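Local coordinates for protein 6-phosphogluconolactonase (Thermotoga maritima, PDB 1VL1) that hydrolyses 6-phosphogluconolactone to 6-phosphogluconate, the second step of the oxidative stage of the pentose phosphate pathway, at residues E31-K36 with Y192-I197; E98-F101 with K105-S108; L182-L187 with Y218-K223. All coordinates share one frame; numbering follows the deposited sequence.

Overall arrangement
Three contacts illustrate how chemistry follows position in an alpha/beta fold. Interaction 1 lays helix 25-43 against strand 192-198 and grades from buried aliphatic packing to a lysine laid over a tyrosine ring at the partly exposed end. Interaction 3 is buried, an aromatic and aliphatic contact between helix 184-187 and the loop leading to strand 225-231. Strand 192-198 serves both: Tyr-192 and Leu-194 face interaction 1, while the alternate residues Val-193 and Phe-195 pack against the loop of interaction 3. Interaction 2, a local closure after helix 92-101, is also buried but lies about 16 Å from the chain's centre, against 11 Å for the others; it pairs a small apolar contact with a water bridge.

Interaction 1 (E31-K36 with Y192-I197); sequences EKIRTK and YVLFLI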
ATOM      1  N   GLU A  31      12.633   7.686  -7.721  1.00 24.77           N
ATOM      2  CA  GLU A  31      14.076   7.372  -7.663  1.00 24.13           C
ATOM      3  C   GLU A  31      14.431   6.563  -6.402  1.00 25.02           C
ATOM      4  O   GLU A  31      15.189   5.602  -6.461  1.00 24.17           O
ATOM      5  CB  GLU A  31      14.913   8.666  -7.735  1.00 24.43           C
ATOM      6  CG  GLU A  31      16.409   8.457  -7.503  1.00 26.44           C
ATOM      7  CD  GLU A  31      17.053   7.496  -8.497  1.00 31.27           C
ATOM      8  OE1 GLU A  31      16.434   7.139  -9.533  1.00 30.71           O
ATOM      9  OE2 GLU A  31      18.231   7.122  -8.250  1.00 38.40           O
ATOM     10  N   LYS A  32      13.890   6.965  -5.252  1.00 25.12           N
ATOM     11  CA  LYS A  32      14.111   6.227  -4.011  1.00 25.87           C
ATOM     12  C   LYS A  32      13.539   4.818  -4.079  1.00 25.24           C
ATOM     13  O   LYS A  32      14.181   3.848  -3.650  1.00 24.45           O
ATOM     14  CB  LYS A  32      13.469   6.976  -2.842  1.00 26.50           C
ATOM     15  CG  LYS A  32      14.185   8.231  -2.484  1.00 27.88           C
ATOM     16  CD  LYS A  32      15.402   7.847  -1.628  1.00 33.42           C
ATOM     17  CE  LYS A  32      16.115   9.000  -1.016  1.00 34.29           C
ATOM     18  NZ  LYS A  32      16.858   9.756  -2.061  1.00 39.35           N
ATOM     19  N   ILE A  33      12.336   4.696  -4.633  1.00 25.02           N
ATOM     20  CA  ILE A  33      11.711   3.379  -4.776  1.00 25.54           C
ATOM     21  C   ILE A  33      12.494   2.535  -5.777  1.00 25.25           C
ATOM     22  O   ILE A  33      12.792   1.359  -5.542  1.00 25.41           O
ATOM     23  CB  ILE A  33      10.240   3.523  -5.184  1.00 25.78           C
ATOM     24  CG1 ILE A  33       9.487   4.169  -4.031  1.00 25.60           C
ATOM     25  CG2 ILE A  33       9.636   2.163  -5.471  1.00 28.05           C
ATOM     26  CD1 ILE A  33       8.049   4.390  -4.311  1.00 26.25           C
ATOM     27  N   ARG A  34      12.850   3.130  -6.886  1.00 26.84           N
ATOM     28  CA  ARG A  34      13.660   2.408  -7.859  1.00 27.01           C
ATOM     29  C   ARG A  34      14.902   1.817  -7.210  1.00 26.95           C
ATOM     30  O   ARG A  34      15.217   0.627  -7.415  1.00 26.13           O
ATOM     31  CB  ARG A  34      14.045   3.289  -9.058  1.00 27.10           C
ATOM     32  CG  ARG A  34      14.931   2.546 -10.066  1.00 28.98           C
ATOM     33  CD  ARG A  34      15.638   3.422 -11.059  1.00 30.18           C
ATOM     34  NE  ARG A  34      16.664   4.249 -10.410  1.00 32.65           N
ATOM     35  CZ  ARG A  34      17.877   3.814 -10.049  1.00 35.21           C
ATOM     36  NH1 ARG A  34      18.254   2.541 -10.213  1.00 38.01           N
ATOM     37  NH2 ARG A  34      18.724   4.654  -9.496  1.00 35.61           N
ATOM     38  N   THR A  35      15.635   2.664  -6.480  1.00 26.32           N
ATOM     39  CA  THR A  35      16.895   2.253  -5.865  1.00 26.61           C
ATOM     40  C   THR A  35      16.698   1.087  -4.909  1.00 26.44           C
ATOM     41  O   THR A  35      17.474   0.121  -4.934  1.00 26.97           O
ATOM     42  CB  THR A  35      17.515   3.450  -5.140  1.00 27.33           C
ATOM     43  OG1 THR A  35      17.964   4.371  -6.135  1.00 28.62           O
ATOM     44  CG2 THR A  35      18.781   3.059  -4.420  1.00 28.45           C
ATOM     45  N   LYS A  36      15.635   1.168  -4.113  1.00 26.42           N
ATOM     46  CA  LYS A  36      15.335   0.129  -3.135  1.00 27.35           C
ATOM     47  C   LYS A  36      14.968  -1.180  -3.791  1.00 27.35           C
ATOM     48  O   LYS A  36      15.443  -2.226  -3.384  1.00 27.55           O
ATOM     49  CB  LYS A  36      14.215   0.536  -2.205  1.00 28.48           C
ATOM     50  CG  LYS A  36      14.039  -0.446  -1.052  1.00 32.12           C
ATOM     51  CD  LYS A  36      15.184  -0.319  -0.064  1.00 37.54           C
ATOM     52  CE  LYS A  36      15.897  -1.634   0.212  1.00 39.28           C
ATOM     53  NZ  LYS A  36      17.067  -1.481   1.158  1.00 40.02           N
ATOM     54  N   TYR A 192      10.361  -2.893   4.611  1.00 22.61           N
ATOM     55  CA  TYR A 192      10.374  -1.437   4.433  1.00 23.41           C
ATOM     56  C   TYR A 192       8.963  -0.949   4.210  1.00 22.28           C
ATOM     57  O   TYR A 192       8.238  -1.499   3.411  1.00 22.30           O
ATOM     58  CB  TYR A 192      11.264  -1.055   3.243  1.00 24.65           C
ATOM     59  CG  TYR A 192      12.703  -1.486   3.406  1.00 27.55           C
ATOM     60  CD1 TYR A 192      13.580  -0.726   4.122  1.00 27.51           C
ATOM     61  CD2 TYR A 192      13.156  -2.714   2.879  1.00 25.67           C
ATOM     62  CE1 TYR A 192      14.902  -1.135   4.324  1.00 27.13           C
ATOM     63  CE2 TYR A 192      14.500  -3.157   3.074  1.00 30.21           C
ATOM     64  CZ  TYR A 192      15.357  -2.336   3.810  1.00 27.60           C
ATOM     65  OH  TYR A 192      16.683  -2.676   4.028  1.00 31.57           O
ATOM     66  N   VAL A 193       8.550   0.062   4.976  1.00 22.47           N
ATOM     67  CA  VAL A 193       7.292   0.675   4.793  1.00 21.46           C
ATOM     68  C   VAL A 193       7.562   2.133   4.379  1.00 23.30           C
ATOM     69  O   VAL A 193       8.334   2.841   5.044  1.00 22.70           O
ATOM     70  CB  VAL A 193       6.461   0.672   6.085  1.00 23.60           C
ATOM     71  CG1 VAL A 193       5.275   1.530   5.937  1.00 21.97           C
ATOM     72  CG2 VAL A 193       6.015  -0.734   6.431  1.00 23.04           C
ATOM     73  N   LEU A 194       6.983   2.506   3.244  1.00 23.45           N
ATOM     74  CA  LEU A 194       7.078   3.867   2.710  1.00 24.18           C
ATOM     75  C   LEU A 194       5.717   4.507   2.774  1.00 23.81           C
ATOM     76  O   LEU A 194       4.747   3.968   2.238  1.00 27.41           O
ATOM     77  CB  LEU A 194       7.520   3.841   1.244  1.00 24.93           C
ATOM     78  CG  LEU A 194       8.757   2.999   0.915  1.00 27.13           C
ATOM     79  CD1 LEU A 194       9.223   3.250  -0.563  1.00 27.76           C
ATOM     80  CD2 LEU A 194       9.864   3.253   1.844  1.00 26.82           C
ATOM     81  N   PHE A 195       5.611   5.687   3.376  1.00 22.07           N
ATOM     82  CA  PHE A 195       4.367   6.460   3.344  1.00 21.54           C
ATOM     83  C   PHE A 195       4.559   7.637   2.379  1.00 21.86           C
ATOM     84  O   PHE A 195       5.569   8.311   2.439  1.00 22.28           O
ATOM     85  CB  PHE A 195       4.041   7.057   4.734  1.00 21.70           C
ATOM     86  CG  PHE A 195       3.502   6.038   5.705  1.00 22.43           C
ATOM     87  CD1 PHE A 195       2.131   5.748   5.730  1.00 23.95           C
ATOM     88  CD2 PHE A 195       4.341   5.429   6.628  1.00 25.54           C
ATOM     89  CE1 PHE A 195       1.627   4.823   6.610  1.00 23.72           C
ATOM     90  CE2 PHE A 195       3.805   4.517   7.531  1.00 26.20           C
ATOM     91  CZ  PHE A 195       2.508   4.221   7.516  1.00 23.88           C
ATOM     92  N   LEU A 196       3.556   7.907   1.550  1.00 21.70           N
ATOM     93  CA  LEU A 196       3.609   8.987   0.565  1.00 22.58           C
ATOM     94  C   LEU A 196       2.482   9.942   0.879  1.00 22.17           C
ATOM     95  O   LEU A 196       1.319   9.562   0.722  1.00 21.93           O
ATOM     96  CB  LEU A 196       3.403   8.413  -0.832  1.00 22.31           C
ATOM     97  CG  LEU A 196       4.537   7.753  -1.557  1.00 27.27           C
ATOM     98  CD1 LEU A 196       5.444   6.987  -0.741  1.00 31.06           C
ATOM     99  CD2 LEU A 196       4.032   7.030  -2.789  1.00 24.73           C
ATOM    100  N   ILE A 197       2.816  11.126   1.376  1.00 21.84           N
ATOM    101  CA  ILE A 197       1.828  12.093   1.825  1.00 22.04           C
ATOM    102  C   ILE A 197       2.189  13.462   1.317  1.00 23.08           C
ATOM    103  O   ILE A 197       3.384  13.777   1.143  1.00 22.81           O
ATOM    104  CB  ILE A 197       1.634  12.123   3.350  1.00 22.14           C
ATOM    105  CG1 ILE A 197       2.936  12.486   4.125  1.00 21.29           C
ATOM    106  CG2 ILE A 197       1.053  10.798   3.854  1.00 24.26           C
ATOM    107  CD1 ILE A 197       2.580  12.993   5.497  1.00 23.17           C
TER
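Helix 25-43 lies over strand 192-198 with its backbone held well clear of it, the closest pairs of CA atoms being Ile-33 with Leu-194 at 8.8 Å and Lys-36 with Tyr-192 at 9.2 Å, so side chains alone bridge the gap. In the buried half, the Ile-33 side chain reaches Leu-194 by its longer branch: CG1 of Ile-33 stands 3.6 Å from CD1 of Leu-194, and the same leucine methyl also meets the isoleucine CD1. Val-60 and Leu-64 of helix 57-64 pack on Ile-33 as well. This is the helix-on-sheet layering of a Rossmann-like alpha/beta fold, in which strand 192-198 runs between the parallel strands 140-143 and 225-231 and presents alternate residues to the helix. Leu-194 accordingly touches Leu-140 and Val-227 on those neighbours. About one turn along the helix from Ile-33 the chemistry changes. Lys-36 sets out with CG anti to the backbone N (chi1 -171°) and then bends at chi2 and chi3; the two side chains cross at about a right angle, and the bend brings CE over one face of the Tyr-192 ring. There CE of Lys-36 makes a CH-pi contact, 3.9 Å from the Tyr-192 ring centroid and displaced toward the rim, closest to the tyrosine CE2. NZ of Lys-36 continues to the phenol end, 3.1 Å from OH of Tyr-192. A serine in place of Tyr-192 would probably leave the lysine methylenes without their aromatic platform and the ammonium group freer to swing. The tyrosine side chain also touches Leu-140 and Lys-225, one on each flanking strand.

Interaction 2 (E98-F101 with K105-S108); sequences EVLF and KIPS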
ATOM      1  N   GLU A  98      -4.799   0.780 -14.259  1.00 21.76           N
ATOM      2  CA  GLU A  98      -4.682   1.833 -15.274  1.00 23.21           C
ATOM      3  C   GLU A  98      -3.262   2.424 -15.365  1.00 22.38           C
ATOM      4  O   GLU A  98      -2.778   2.704 -16.453  1.00 22.84           O
ATOM      5  CB  GLU A  98      -5.727   2.918 -15.010  1.00 23.92           C
ATOM      6  CG  GLU A  98      -7.053   2.597 -15.695  1.00 27.09           C
ATOM      7  CD  GLU A  98      -8.233   3.461 -15.294  1.00 28.46           C
ATOM      8  OE1 GLU A  98      -8.082   4.402 -14.470  1.00 35.36           O
ATOM      9  OE2 GLU A  98      -9.320   3.127 -15.811  1.00 33.65           O
ATOM     10  N   VAL A  99      -2.645   2.677 -14.210  1.00 22.40           N
ATOM     11  CA  VAL A  99      -1.328   3.341 -14.159  1.00 22.67           C
ATOM     12  C   VAL A  99      -0.148   2.381 -14.184  1.00 23.20           C
ATOM     13  O   VAL A  99       0.953   2.758 -14.629  1.00 22.72           O
ATOM     14  CB  VAL A  99      -1.213   4.304 -12.952  1.00 21.97           C
ATOM     15  CG1 VAL A  99      -2.245   5.443 -13.103  1.00 24.86           C
ATOM     16  CG2 VAL A  99      -1.287   3.602 -11.648  1.00 22.79           C
ATOM     17  N   LEU A 100      -0.356   1.140 -13.754  1.00 22.43           N
ATOM     18  CA  LEU A 100       0.761   0.220 -13.592  1.00 22.73           C
ATOM     19  C   LEU A 100       0.538  -1.141 -14.193  1.00 22.89           C
ATOM     20  O   LEU A 100       1.282  -1.536 -15.048  1.00 23.21           O
ATOM     21  CB  LEU A 100       1.079   0.074 -12.114  1.00 22.30           C
ATOM     22  CG  LEU A 100       2.161  -0.905 -11.685  1.00 21.37           C
ATOM     23  CD1 LEU A 100       3.508  -0.471 -12.255  1.00 22.75           C
ATOM     24  CD2 LEU A 100       2.280  -0.989 -10.139  1.00 23.24           C
ATOM     25  N   PHE A 101      -0.472  -1.874 -13.726  1.00 21.62           N
ATOM     26  CA  PHE A 101      -0.579  -3.295 -14.110  1.00 22.70           C
ATOM     27  C   PHE A 101      -0.814  -3.504 -15.588  1.00 22.75           C
ATOM     28  O   PHE A 101      -0.467  -4.546 -16.123  1.00 24.01           O
ATOM     29  CB  PHE A 101      -1.650  -4.052 -13.312  1.00 21.49           C
ATOM     30  CG  PHE A 101      -1.528  -3.995 -11.818  1.00 21.55           C
ATOM     31  CD1 PHE A 101      -0.303  -3.995 -11.143  1.00 20.24           C
ATOM     32  CD2 PHE A 101      -2.709  -3.990 -11.042  1.00 21.58           C
ATOM     33  CE1 PHE A 101      -0.290  -3.940  -9.756  1.00 20.65           C
ATOM     34  CE2 PHE A 101      -2.660  -3.998  -9.696  1.00 22.75           C
ATOM     35  CZ  PHE A 101      -1.456  -3.958  -9.058  1.00 22.24           C
ATOM     36  N   LYS A 105       4.706  -4.601 -18.346  1.00 24.33           N
ATOM     37  CA  LYS A 105       4.396  -5.990 -18.723  1.00 25.27           C
ATOM     38  C   LYS A 105       4.687  -6.944 -17.537  1.00 23.72           C
ATOM     39  O   LYS A 105       5.628  -7.745 -17.541  1.00 24.73           O
ATOM     40  CB  LYS A 105       5.066  -6.350 -20.051  1.00 26.16           C
ATOM     41  CG  LYS A 105       4.308  -5.642 -21.240  1.00 27.57           C
ATOM     42  CD  LYS A 105       4.961  -5.732 -22.647  1.00 29.09           C
ATOM     43  CE  LYS A 105       4.287  -4.755 -23.636  1.00 29.72           C
ATOM     44  NZ  LYS A 105       4.315  -5.141 -25.058  1.00 31.54           N
ATOM     45  N   ILE A 106       3.846  -6.825 -16.525  1.00 23.15           N
ATOM     46  CA  ILE A 106       3.912  -7.661 -15.350  1.00 22.66           C
ATOM     47  C   ILE A 106       3.050  -8.895 -15.595  1.00 23.75           C
ATOM     48  O   ILE A 106       1.843  -8.763 -15.955  1.00 23.99           O
ATOM     49  CB  ILE A 106       3.400  -6.879 -14.148  1.00 22.57           C
ATOM     50  CG1 ILE A 106       4.199  -5.576 -13.859  1.00 20.55           C
ATOM     51  CG2 ILE A 106       3.367  -7.779 -12.920  1.00 21.30           C
ATOM     52  CD1 ILE A 106       3.439  -4.525 -12.994  1.00 24.70           C
ATOM     53  N   PRO A 107       3.630 -10.096 -15.430  1.00 23.17           N
ATOM     54  CA  PRO A 107       2.860 -11.336 -15.571  1.00 23.16           C
ATOM     55  C   PRO A 107       1.581 -11.319 -14.741  1.00 22.20           C
ATOM     56  O   PRO A 107       1.563 -10.821 -13.611  1.00 21.14           O
ATOM     57  CB  PRO A 107       3.826 -12.405 -15.063  1.00 23.43           C
ATOM     58  CG  PRO A 107       5.190 -11.860 -15.481  1.00 22.76           C
ATOM     59  CD  PRO A 107       5.046 -10.372 -15.090  1.00 23.31           C
ATOM     60  N   SER A 108       0.498 -11.808 -15.323  1.00 21.73           N
ATOM     61  CA  SER A 108      -0.795 -11.856 -14.583  1.00 23.38           C
ATOM     62  C   SER A 108      -0.697 -12.510 -13.205  1.00 23.07           C
ATOM     63  O   SER A 108      -1.243 -11.997 -12.219  1.00 22.90           O
ATOM     64  CB  SER A 108      -1.849 -12.574 -15.404  1.00 23.61           C
ATOM     65  OG  SER A 108      -3.046 -12.630 -14.653  1.00 28.42           O
TER
HETATM   66  O   HOH W   1      -0.273  -7.176 -15.324  1.00 25.91           O
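The CD1 methyl of Ile-106 rests against Leu-100 and Phe-101 at the end of helix 92-101. The arrangement is a short helix-to-strand connection of an alpha/beta fold: the chain leaves the helix, turns through three residues and comes back past the helix end on its way to strand 111-112. The return brings the CA atoms of Phe-101 and Ile-106 to 6.4 Å. Ile-106 holds CG1 anti to its carbonyl carbon (chi1 -59°), and an extended second torsion (chi2 160°) carries CD1 outward along that branch to the helix end. CD1 of Ile-106 lies 4.1 Å from CG of Leu-100, with the leucine CD1 equally near, the two side chains crossing at about a right angle. Toward Phe-101 the same methyl comes in at the ring edge, near the ring plane, with CD1 of Ile-106 4.2 Å from CD1 of Phe-101. The aromatic ring itself packs on Phe-76 and Leu-78 of strand 74-82, and Ile-106 also touches Phe-76, so the loop and the helix end meet on the same residue of that strand. Leu-100 rests on Ala-65 as well. No direct hydrogen bond joins the two segments; their polar link passes through a water molecule. That water donates to two backbone carbonyls, one at the helix end and the other in the loop, lying 2.8 Å from O of Phe-101 and 2.7 Å from O of Ile-106.

Interaction 3 (L182-L187 with Y218-K223); sequences LTFRAL and YFVRGK
Phe-184 turns one ring face to Phe-219, whose CB sits almost over the ring centre, 3.8 Å from the Phe-184 centroid and 10° off the normal, in a CH-pi contact. With chi1 near -64° the Phe-184 ring extends on the side opposite its carbonyl carbon, and this carries it across to the loop. The two rings themselves meet obliquely, with planes at 38°; CG and CD2 of Phe-219 stay in contact with CE2 and CZ of Phe-184, while the Phe-219 ring lies with one face against CD2 of Tyr-218. Val-220 fills the angle between Phe-184 and Leu-187. CG1 of Val-220, anti to the backbone N, touches CB of Leu-187 at 3.9 Å, while CG2 of Val-220 lies 3.8 Å from CD1 of Phe-184 and also meets the Leu-187 CD1. Each segment has its own polar fastening. Thr-183 is the N-cap of helix 184-187, its OG1 taking a weak bond from N of Ala-186. In the loop, Arg-221 folds back so that its NH2 reaches O of Tyr-218 at 2.9 Å, in the carbonyl plane, and NE adds a weak bond to the same oxygen. Asn-188, just after the helix, binds the loop backbone at Phe-219 O and Arg-221 N. Val-220 packs in turn on Val-193 and Phe-195, which places the contact beside strand 192-198, with helix 184-187 leading into that strand and the loop running from helix 200-210 to strand 225-231.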
ATOM      1  N   LEU A 182      -5.669  -5.349   4.408  1.00 21.36           N
ATOM      2  CA  LEU A 182      -4.650  -5.938   5.223  1.00 21.75           C
ATOM      3  C   LEU A 182      -4.710  -5.302   6.577  1.00 21.72           C
ATOM      4  O   LEU A 182      -5.133  -4.148   6.714  1.00 23.01           O
ATOM      5  CB  LEU A 182      -3.265  -5.651   4.658  1.00 22.59           C
ATOM      6  CG  LEU A 182      -2.925  -6.315   3.341  1.00 27.60           C
ATOM      7  CD1 LEU A 182      -1.416  -6.107   2.949  1.00 28.15           C
ATOM      8  CD2 LEU A 182      -3.230  -7.694   3.267  1.00 33.43           C
ATOM      9  N   THR A 183      -4.295  -6.085   7.589  1.00 21.89           N
ATOM     10  CA  THR A 183      -4.277  -5.654   9.017  1.00 22.38           C
ATOM     11  C   THR A 183      -2.904  -5.142   9.396  1.00 22.79           C
ATOM     12  O   THR A 183      -1.934  -5.204   8.619  1.00 24.00           O
ATOM     13  CB  THR A 183      -4.566  -6.878   9.894  1.00 21.87           C
ATOM     14  OG1 THR A 183      -3.591  -7.885   9.621  1.00 23.47           O
ATOM     15  CG2 THR A 183      -5.921  -7.501   9.605  1.00 25.32           C
ATOM     16  N   PHE A 184      -2.780  -4.562  10.586  1.00 23.14           N
ATOM     17  CA  PHE A 184      -1.446  -4.240  11.082  1.00 22.41           C
ATOM     18  C   PHE A 184      -0.474  -5.437  11.014  1.00 22.33           C
ATOM     19  O   PHE A 184       0.693  -5.287  10.606  1.00 23.21           O
ATOM     20  CB  PHE A 184      -1.529  -3.742  12.515  1.00 22.03           C
ATOM     21  CG  PHE A 184      -2.292  -2.457  12.705  1.00 21.28           C
ATOM     22  CD1 PHE A 184      -2.305  -1.442  11.744  1.00 20.93           C
ATOM     23  CD2 PHE A 184      -2.922  -2.215  13.924  1.00 23.03           C
ATOM     24  CE1 PHE A 184      -2.967  -0.244  11.954  1.00 23.50           C
ATOM     25  CE2 PHE A 184      -3.600  -0.993  14.152  1.00 20.90           C
ATOM     26  CZ  PHE A 184      -3.623   0.002  13.144  1.00 23.46           C
ATOM     27  N   ARG A 185      -0.940  -6.611  11.413  1.00 23.00           N
ATOM     28  CA  ARG A 185      -0.124  -7.828  11.355  1.00 24.58           C
ATOM     29  C   ARG A 185       0.499  -8.063   9.991  1.00 24.03           C
ATOM     30  O   ARG A 185       1.727  -8.279   9.888  1.00 23.68           O
ATOM     31  CB  ARG A 185      -0.988  -9.015  11.771  1.00 25.90           C
ATOM     32  CG  ARG A 185      -0.345 -10.316  11.676  1.00 31.86           C
ATOM     33  CD  ARG A 185      -1.232 -11.358  12.334  1.00 37.58           C
ATOM     34  NE  ARG A 185      -0.868 -12.701  11.918  1.00 40.92           N
ATOM     35  CZ  ARG A 185      -1.723 -13.724  11.819  1.00 43.00           C
ATOM     36  NH1 ARG A 185      -3.023 -13.574  12.112  1.00 41.34           N
ATOM     37  NH2 ARG A 185      -1.271 -14.907  11.407  1.00 44.30           N
ATOM     38  N   ALA A 186      -0.322  -7.964   8.939  1.00 24.16           N
ATOM     39  CA  ALA A 186       0.112  -8.226   7.566  1.00 22.88           C
ATOM     40  C   ALA A 186       1.089  -7.120   7.133  1.00 22.72           C
ATOM     41  O   ALA A 186       2.192  -7.382   6.620  1.00 21.97           O
ATOM     42  CB  ALA A 186      -1.085  -8.312   6.634  1.00 24.13           C
ATOM     43  N   LEU A 187       0.691  -5.881   7.390  1.00 22.38           N
ATOM     44  CA  LEU A 187       1.511  -4.725   6.939  1.00 23.75           C
ATOM     45  C   LEU A 187       2.869  -4.739   7.617  1.00 23.61           C
ATOM     46  O   LEU A 187       3.897  -4.409   7.015  1.00 23.78           O
ATOM     47  CB  LEU A 187       0.760  -3.392   7.162  1.00 24.12           C
ATOM     48  CG  LEU A 187      -0.453  -3.171   6.226  1.00 24.48           C
ATOM     49  CD1 LEU A 187      -1.147  -1.919   6.631  1.00 22.79           C
ATOM     50  CD2 LEU A 187       0.039  -3.030   4.812  1.00 25.08           C
ATOM     51  N   TYR A 218       0.100   5.337  12.800  1.00 21.25           N
ATOM     52  CA  TYR A 218       1.103   5.235  13.892  1.00 21.60           C
ATOM     53  C   TYR A 218       1.568   3.809  14.094  1.00 22.92           C
ATOM     54  O   TYR A 218       2.706   3.602  14.458  1.00 22.12           O
ATOM     55  CB  TYR A 218       0.515   5.716  15.223  1.00 22.65           C
ATOM     56  CG  TYR A 218       1.423   5.609  16.404  1.00 21.62           C
ATOM     57  CD1 TYR A 218       2.466   6.505  16.593  1.00 23.66           C
ATOM     58  CD2 TYR A 218       1.230   4.596  17.354  1.00 23.30           C
ATOM     59  CE1 TYR A 218       3.293   6.399  17.707  1.00 24.02           C
ATOM     60  CE2 TYR A 218       1.997   4.515  18.473  1.00 24.88           C
ATOM     61  CZ  TYR A 218       3.065   5.392  18.621  1.00 24.86           C
ATOM     62  OH  TYR A 218       3.869   5.332  19.742  1.00 26.31           O
ATOM     63  N   PHE A 219       0.710   2.830  13.808  1.00 22.11           N
ATOM     64  CA  PHE A 219       1.042   1.419  14.150  1.00 22.36           C
ATOM     65  C   PHE A 219       1.683   0.621  13.059  1.00 23.70           C
ATOM     66  O   PHE A 219       2.023  -0.550  13.290  1.00 23.37           O
ATOM     67  CB  PHE A 219      -0.202   0.693  14.674  1.00 22.99           C
ATOM     68  CG  PHE A 219      -0.762   1.304  15.921  1.00 22.70           C
ATOM     69  CD1 PHE A 219      -0.203   1.039  17.171  1.00 24.22           C
ATOM     70  CD2 PHE A 219      -1.804   2.188  15.840  1.00 23.42           C
ATOM     71  CE1 PHE A 219      -0.676   1.639  18.302  1.00 24.28           C
ATOM     72  CE2 PHE A 219      -2.290   2.808  17.008  1.00 22.62           C
ATOM     73  CZ  PHE A 219      -1.742   2.508  18.230  1.00 23.71           C
ATOM     74  N   VAL A 220       1.889   1.219  11.890  1.00 21.23           N
ATOM     75  CA  VAL A 220       2.420   0.499  10.742  1.00 21.97           C
ATOM     76  C   VAL A 220       3.884   0.897  10.588  1.00 22.51           C
ATOM     77  O   VAL A 220       4.229   2.068  10.339  1.00 23.83           O
ATOM     78  CB  VAL A 220       1.647   0.756   9.417  1.00 22.02           C
ATOM     79  CG1 VAL A 220       2.268  -0.035   8.310  1.00 23.07           C
ATOM     80  CG2 VAL A 220       0.260   0.306   9.543  1.00 22.55           C
ATOM     81  N   ARG A 221       4.752  -0.084  10.785  1.00 22.82           N
ATOM     82  CA  ARG A 221       6.192   0.117  10.760  1.00 22.92           C
ATOM     83  C   ARG A 221       6.873  -0.974  10.000  1.00 22.98           C
ATOM     84  O   ARG A 221       6.483  -2.155  10.105  1.00 22.55           O
ATOM     85  CB  ARG A 221       6.743   0.130  12.163  1.00 22.72           C
ATOM     86  CG  ARG A 221       6.121   1.123  13.098  1.00 25.55           C
ATOM     87  CD  ARG A 221       6.440   2.575  12.812  1.00 29.15           C
ATOM     88  NE  ARG A 221       5.658   3.427  13.741  1.00 28.92           N
ATOM     89  CZ  ARG A 221       6.052   3.896  14.905  1.00 31.14           C
ATOM     90  NH1 ARG A 221       7.278   3.634  15.371  1.00 31.55           N
ATOM     91  NH2 ARG A 221       5.199   4.629  15.631  1.00 28.33           N
ATOM     92  N   GLY A 222       7.928  -0.628   9.268  1.00 22.99           N
ATOM     93  CA  GLY A 222       8.750  -1.625   8.612  1.00 22.58           C
ATOM     94  C   GLY A 222       9.638  -2.364   9.614  1.00 23.13           C
ATOM     95  O   GLY A 222      10.035  -1.829  10.638  1.00 22.17           O
ATOM     96  N   LYS A 223       9.921  -3.632   9.353  1.00 24.44           N
ATOM     97  CA  LYS A 223      10.788  -4.371  10.242  1.00 24.76           C
ATOM     98  C   LYS A 223      12.216  -3.818  10.250  1.00 25.45           C
ATOM     99  O   LYS A 223      12.922  -3.896  11.273  1.00 25.09           O
ATOM    100  CB  LYS A 223      10.909  -5.814   9.805  1.00 26.06           C
ATOM    101  CG  LYS A 223       9.694  -6.623   9.899  1.00 30.49           C
ATOM    102  CD  LYS A 223      10.066  -7.989   9.317  1.00 37.55           C
ATOM    103  CE  LYS A 223       8.905  -8.909   9.198  1.00 41.85           C
ATOM    104  NZ  LYS A 223       9.317 -10.184   8.532  1.00 42.81           N
TER